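Local coordinates for hypothetical protein (Bacteroides fragilis, PDB 4I17) that is of unknown function but, as a protein of tetratricopeptide (TPR) repeats, probably serves as a helical scaffold for binding other proteins, at residues A[112-117]-A[149-154]; A[126-131]-A[138-143]. All blocks are in the same frame, centred on the assembly; numbering follows the deposited sequence. Where two conformers were deposited one is given.

Interaction 1: residues A[112-117]-A[149-154]. With SO4 (sulfate ion), chain D; SO4 (sulfate ion), chain B.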
# COMPACT_ATOMS: atom_id res chain seq x y z
N ILE A 112 -8.92 0.98 -1.49
CA ILE A 112 -7.76 1.84 -1.16
C ILE A 112 -6.94 1.20 -0.03
O ILE A 112 -5.70 1.16 -0.13
CB ILE A 112 -8.14 3.30 -0.82
CG1 ILE A 112 -8.81 4.00 -2.01
CG2 ILE A 112 -6.88 4.11 -0.39
CD1 ILE A 112 -9.38 5.34 -1.66
N GLU A 113 -7.60 0.68 1.04
CA GLU A 113 -6.85 0.03 2.13
C GLU A 113 -6.08 -1.16 1.61
O GLU A 113 -4.94 -1.33 2.04
CB GLU A 113 -7.73 -0.40 3.31
CG GLU A 113 -8.19 0.75 4.19
CD GLU A 113 -8.69 0.37 5.57
OE1 GLU A 113 -8.82 -0.84 5.88
OE2 GLU A 113 -8.92 1.30 6.37
N LYS A 114 -6.66 -1.97 0.68
CA LYS A 114 -5.96 -3.14 0.15
C LYS A 114 -4.70 -2.70 -0.59
O LYS A 114 -3.65 -3.23 -0.31
CB LYS A 114 -6.84 -3.99 -0.78
CG LYS A 114 -7.89 -4.83 -0.05
CD LYS A 114 -8.79 -5.55 -1.05
CE LYS A 114 -9.79 -6.47 -0.39
NZ LYS A 114 -10.86 -5.73 0.34
N LEU A 115 -4.80 -1.69 -1.49
CA LEU A 115 -3.63 -1.22 -2.24
C LEU A 115 -2.53 -0.64 -1.34
O LEU A 115 -1.34 -0.90 -1.55
CB LEU A 115 -4.06 -0.18 -3.27
CG LEU A 115 -5.07 -0.70 -4.29
CD1 LEU A 115 -5.73 0.46 -5.06
CD2 LEU A 115 -4.44 -1.72 -5.22
N TYR A 116 -2.94 0.14 -0.35
CA TYR A 116 -2.02 0.76 0.61
C TYR A 116 -1.27 -0.33 1.39
O TYR A 116 -0.04 -0.31 1.50
CB TYR A 116 -2.84 1.62 1.59
CG TYR A 116 -2.02 2.35 2.63
CD1 TYR A 116 -1.52 3.63 2.38
CD2 TYR A 116 -1.76 1.77 3.87
CE1 TYR A 116 -0.78 4.31 3.35
CE2 TYR A 116 -0.97 2.42 4.82
CZ TYR A 116 -0.52 3.71 4.57
OH TYR A 116 0.22 4.37 5.51
N ALA A 117 -2.02 -1.25 1.96
CA ALA A 117 -1.43 -2.31 2.76
C ALA A 117 -0.56 -3.22 1.88
O ALA A 117 0.50 -3.60 2.34
CB ALA A 117 -2.51 -3.10 3.46
N LYS A 149 -9.11 -5.00 10.54
CA LYS A 149 -8.46 -5.90 11.51
C LYS A 149 -7.71 -7.04 10.80
O LYS A 149 -6.66 -7.48 11.26
CB LYS A 149 -9.52 -6.51 12.44
CG LYS A 149 -10.10 -5.54 13.47
CD LYS A 149 -11.16 -6.21 14.38
CE LYS A 149 -10.60 -7.29 15.29
NZ LYS A 149 -11.67 -8.04 15.99
N LYS A 150 -8.24 -7.52 9.66
CA LYS A 150 -7.61 -8.60 8.89
C LYS A 150 -6.26 -8.18 8.34
O LYS A 150 -5.27 -8.91 8.46
CB LYS A 150 -8.54 -9.07 7.74
CG LYS A 150 -9.89 -9.64 8.19
CD LYS A 150 -9.79 -10.89 9.05
CE LYS A 150 -11.07 -11.19 9.80
NZ LYS A 150 -10.88 -12.31 10.77
N TRP A 151 -6.20 -6.99 7.72
CA TRP A 151 -4.96 -6.50 7.14
C TRP A 151 -3.99 -6.12 8.22
O TRP A 151 -2.78 -6.29 8.04
CB TRP A 151 -5.24 -5.34 6.21
CG TRP A 151 -5.84 -5.83 4.93
CD1 TRP A 151 -7.17 -6.05 4.68
CD2 TRP A 151 -5.12 -6.30 3.78
NE1 TRP A 151 -7.32 -6.60 3.42
CE2 TRP A 151 -6.08 -6.74 2.84
CE3 TRP A 151 -3.76 -6.43 3.47
CZ2 TRP A 151 -5.72 -7.28 1.60
CZ3 TRP A 151 -3.41 -6.88 2.20
CH2 TRP A 151 -4.39 -7.31 1.30
N LYS A 152 -4.50 -5.62 9.36
CA LYS A 152 -3.62 -5.31 10.49
C LYS A 152 -2.99 -6.60 10.98
O LYS A 152 -1.80 -6.62 11.33
CB LYS A 152 -4.42 -4.68 11.63
CG LYS A 152 -4.64 -3.18 11.54
CD LYS A 152 -5.08 -2.72 12.95
CE LYS A 152 -5.86 -1.43 12.97
NZ LYS A 152 -4.97 -0.25 12.74
N THR A 153 -3.79 -7.67 11.05
CA THR A 153 -3.29 -8.97 11.53
C THR A 153 -2.13 -9.44 10.67
O THR A 153 -1.16 -9.90 11.22
CB THR A 153 -4.40 -10.02 11.48
OG1 THR A 153 -5.44 -9.62 12.37
CG2 THR A 153 -3.90 -11.41 11.85
N ASP A 154 -2.22 -9.37 9.34
CA ASP A 154 -1.05 -9.91 8.62
C ASP A 154 0.20 -8.96 8.62
O ASP A 154 1.32 -9.44 8.52
CB ASP A 154 -1.45 -10.36 7.24
CG ASP A 154 -2.31 -11.63 7.40
OD1 ASP A 154 -1.73 -12.73 7.55
OD2 ASP A 154 -3.56 -11.50 7.49
S SO4 D . -12.24 -6.52 9.08
O1 SO4 D . -11.48 -6.39 7.83
O2 SO4 D . -11.92 -5.44 10.03
O3 SO4 D . -13.67 -6.47 8.74
O4 SO4 D . -11.95 -7.80 9.70
S SO4 B . -9.21 -14.70 7.59
O1 SO4 B . -7.94 -14.07 7.28
O2 SO4 B . -10.22 -14.24 6.64
O3 SO4 B . -9.10 -16.15 7.51
O4 SO4 B . -9.59 -14.31 8.95

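Interaction 2: residues A[126-131]-A[138-143]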
# COMPACT_ATOMS: atom_id res chain seq x y z
N LYS A 126 10.53 -7.09 0.80
CA LYS A 126 11.72 -6.78 0.02
C LYS A 126 12.89 -6.44 0.96
O LYS A 126 13.97 -6.99 0.79
CB LYS A 126 11.40 -5.63 -0.95
CG LYS A 126 12.55 -5.18 -1.83
CD LYS A 126 12.26 -3.82 -2.49
CE LYS A 126 12.43 -2.64 -1.55
NZ LYS A 126 13.86 -2.35 -1.26
N PHE A 127 12.65 -5.60 1.99
CA PHE A 127 13.71 -5.23 2.95
C PHE A 127 14.09 -6.39 3.87
O PHE A 127 15.26 -6.54 4.20
CB PHE A 127 13.34 -4.00 3.78
CG PHE A 127 13.42 -2.71 2.99
CD1 PHE A 127 14.65 -2.18 2.61
CD2 PHE A 127 12.27 -1.99 2.67
CE1 PHE A 127 14.73 -0.99 1.88
CE2 PHE A 127 12.35 -0.78 1.96
CZ PHE A 127 13.58 -0.29 1.57
N GLN A 128 13.11 -7.21 4.25
CA GLN A 128 13.36 -8.39 5.10
C GLN A 128 14.26 -9.39 4.35
O GLN A 128 15.19 -9.94 4.94
CB GLN A 128 12.03 -9.04 5.49
CG GLN A 128 12.22 -10.27 6.37
CD GLN A 128 10.93 -10.76 6.95
OE1 GLN A 128 9.87 -10.16 6.76
NE2 GLN A 128 11.01 -11.84 7.69
N GLN A 129 13.98 -9.61 3.05
CA GLN A 129 14.76 -10.52 2.20
C GLN A 129 16.20 -10.02 2.02
O GLN A 129 17.11 -10.85 1.92
CB GLN A 129 14.07 -10.72 0.86
CG GLN A 129 12.89 -11.70 0.94
CD GLN A 129 11.94 -11.63 -0.23
OE1 GLN A 129 12.18 -10.97 -1.26
NE2 GLN A 129 10.81 -12.32 -0.11
N ALA A 130 16.42 -8.69 2.04
CA ALA A 130 17.75 -8.08 1.93
C ALA A 130 18.43 -7.89 3.30
O ALA A 130 19.48 -7.25 3.38
CB ALA A 130 17.64 -6.75 1.20
N GLY A 131 17.83 -8.45 4.36
CA GLY A 131 18.36 -8.39 5.73
C GLY A 131 18.31 -7.04 6.41
O GLY A 131 18.98 -6.85 7.44
N GLU A 138 9.80 -0.67 9.67
CA GLU A 138 9.16 0.61 9.33
C GLU A 138 8.02 0.40 8.33
O GLU A 138 6.93 0.96 8.50
CB GLU A 138 10.19 1.59 8.75
CG GLU A 138 10.47 2.79 9.63
CD GLU A 138 9.46 3.92 9.58
OE1 GLU A 138 9.19 4.43 8.47
OE2 GLU A 138 8.96 4.31 10.65
N ASN A 139 8.25 -0.41 7.28
CA ASN A 139 7.26 -0.67 6.24
C ASN A 139 6.10 -1.52 6.78
O ASN A 139 4.94 -1.16 6.56
CB ASN A 139 7.93 -1.32 5.02
CG ASN A 139 8.65 -0.27 4.22
OD1 ASN A 139 8.04 0.48 3.46
ND2 ASN A 139 9.93 -0.09 4.48
N TYR A 140 6.38 -2.62 7.50
CA TYR A 140 5.27 -3.39 8.04
C TYR A 140 4.45 -2.57 9.03
O TYR A 140 3.24 -2.72 9.05
CB TYR A 140 5.73 -4.67 8.72
CG TYR A 140 6.40 -5.68 7.81
CD1 TYR A 140 5.82 -6.06 6.60
CD2 TYR A 140 7.55 -6.38 8.23
CE1 TYR A 140 6.36 -7.08 5.82
CE2 TYR A 140 8.10 -7.39 7.44
CZ TYR A 140 7.51 -7.73 6.24
OH TYR A 140 8.02 -8.75 5.48
N LYS A 141 5.09 -1.67 9.81
CA LYS A 141 4.33 -0.79 10.74
C LYS A 141 3.37 0.11 10.00
O LYS A 141 2.24 0.32 10.46
CB LYS A 141 5.28 0.05 11.59
CG LYS A 141 5.88 -0.79 12.71
CD LYS A 141 6.08 0.06 13.96
CE LYS A 141 6.53 -0.79 15.11
NZ LYS A 141 5.83 -0.48 16.38
N HIS A 142 3.78 0.62 8.82
CA HIS A 142 2.88 1.45 8.00
C HIS A 142 1.69 0.64 7.53
O HIS A 142 0.58 1.17 7.45
CB HIS A 142 3.60 2.03 6.80
CG HIS A 142 4.44 3.23 7.12
ND1 HIS A 142 3.86 4.46 7.39
CD2 HIS A 142 5.79 3.37 7.11
CE1 HIS A 142 4.87 5.31 7.56
NE2 HIS A 142 6.05 4.69 7.42
N ALA A 143 1.88 -0.66 7.25
CA ALA A 143 0.73 -1.48 6.80
C ALA A 143 -0.27 -1.69 7.96
O ALA A 143 -1.39 -2.09 7.69
CB ALA A 143 1.20 -2.83 6.25

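Interaction 1: residues A[112-117]-A[149-154]
Ala117 of the helical segment 112-117 and Trp151 of the helical segment 149-154 bring the two backbones closest, their CA atoms lying 7.0 Å apart, and no hydrogen bond spans the gap. The indole of Trp151 fills it. With CG beside the backbone N and anti to the carbonyl carbon (chi1 -75°), the ring reaches across to the other helix and rests along the side made by Lys114 and Ala117. The methyl of Ala117 presses against the six-membered half, CB lying 3.6 Å from Trp151 CE3. One turn earlier Lys114 lends its aliphatic part: its CA lies over one face of the indole, and its CG comes within 3.7 Å of Trp151 CZ2, with the chain running at about a right angle to the tryptophan side chain. The first torsion of Lys114 likewise sets CG beside the backbone N (chi1 -74°), and the chain stays extended until the bend before NZ; the CG methylene makes its closest approach to the ring. Val146, in the loop before helix 149-174, also packs on the indole.

Away from this apolar patch, the start of helix 149-174 makes several polar contacts. Lys149 N donates to O2 of the chain D sulfate at 2.9 Å; the ion probably comes from the crystallisation liquor. Lys149 O is gripped by Thr153 OG1 at 2.7 Å and by Thr153 N, which approach from opposite faces of its plane. Glu113 ties helix 110-129 to the residues leading into segment 149-154, bonding Thr147 OG1 and Ser148 N.

The contact therefore depends on one tryptophan laid against a small methyl and a lysine stem, while the helix start offers a backbone amide to sulfate.

Interaction 2: residues A[126-131]-A[138-143]
A single hydrogen bond links the side chains of Gln128 and Tyr140: Tyr140 OH donates to Gln128 OE1 over 2.7 Å. The donor lies in the carbonyl plane of the amide and meets the oxygen close to head-on, at a C=O...donor angle of 159°. From the tyrosine's standpoint OE1 sits at the ring edge, in the ring plane, while the amide itself is turned nearly perpendicular to the ring (85°). Gln128 gets there with CG anti to the backbone N (chi1 180°) and an extended chain, which carries the amide out to the phenol. Tyr140 is buried, and this bond gives its hydroxyl a partner where Ser158 and Leu159 of helix 149-174 pack on the same side chain.

Van der Waals packing makes the second pair. Asn139 ND2 comes to 3.5 Å from Phe127 CD2, and the amide and ring planes are only 19° apart, although the approach is oblique. The amide nitrogen of Asn139 donates to Lys135 O of its own helix.

Backbone bonds close helix 110-129 in a Schellman motif: Gly131, with positive phi, is the C-prime residue, Gly131 N bonds to Gln128 O, and Asn132 N to Phe127 O. The chain then turns directly into helix 133-143, making the antiparallel helix-turn-helix hairpin characteristic of TPR proteins.

In the fold
Both interactions draw on helix 110-129, interaction 1 near its start and interaction 2 at its end, with centres 15 Å apart. Along the chain 126-131 with 138-143 is nested inside the loop closed by 112-117 with 149-154: the end of helix 110-129 pairs with the next helix, 133-143, and its start with the one after, 149-174. The contacts adjoin, since Tyr116 CE2 of interaction 1 lies 3.3 Å from His142 O of interaction 2. One local and one longer-range pairing thus set three consecutive helices against one another, in keeping with the stepwise stacking by which a TPR array builds its superhelix.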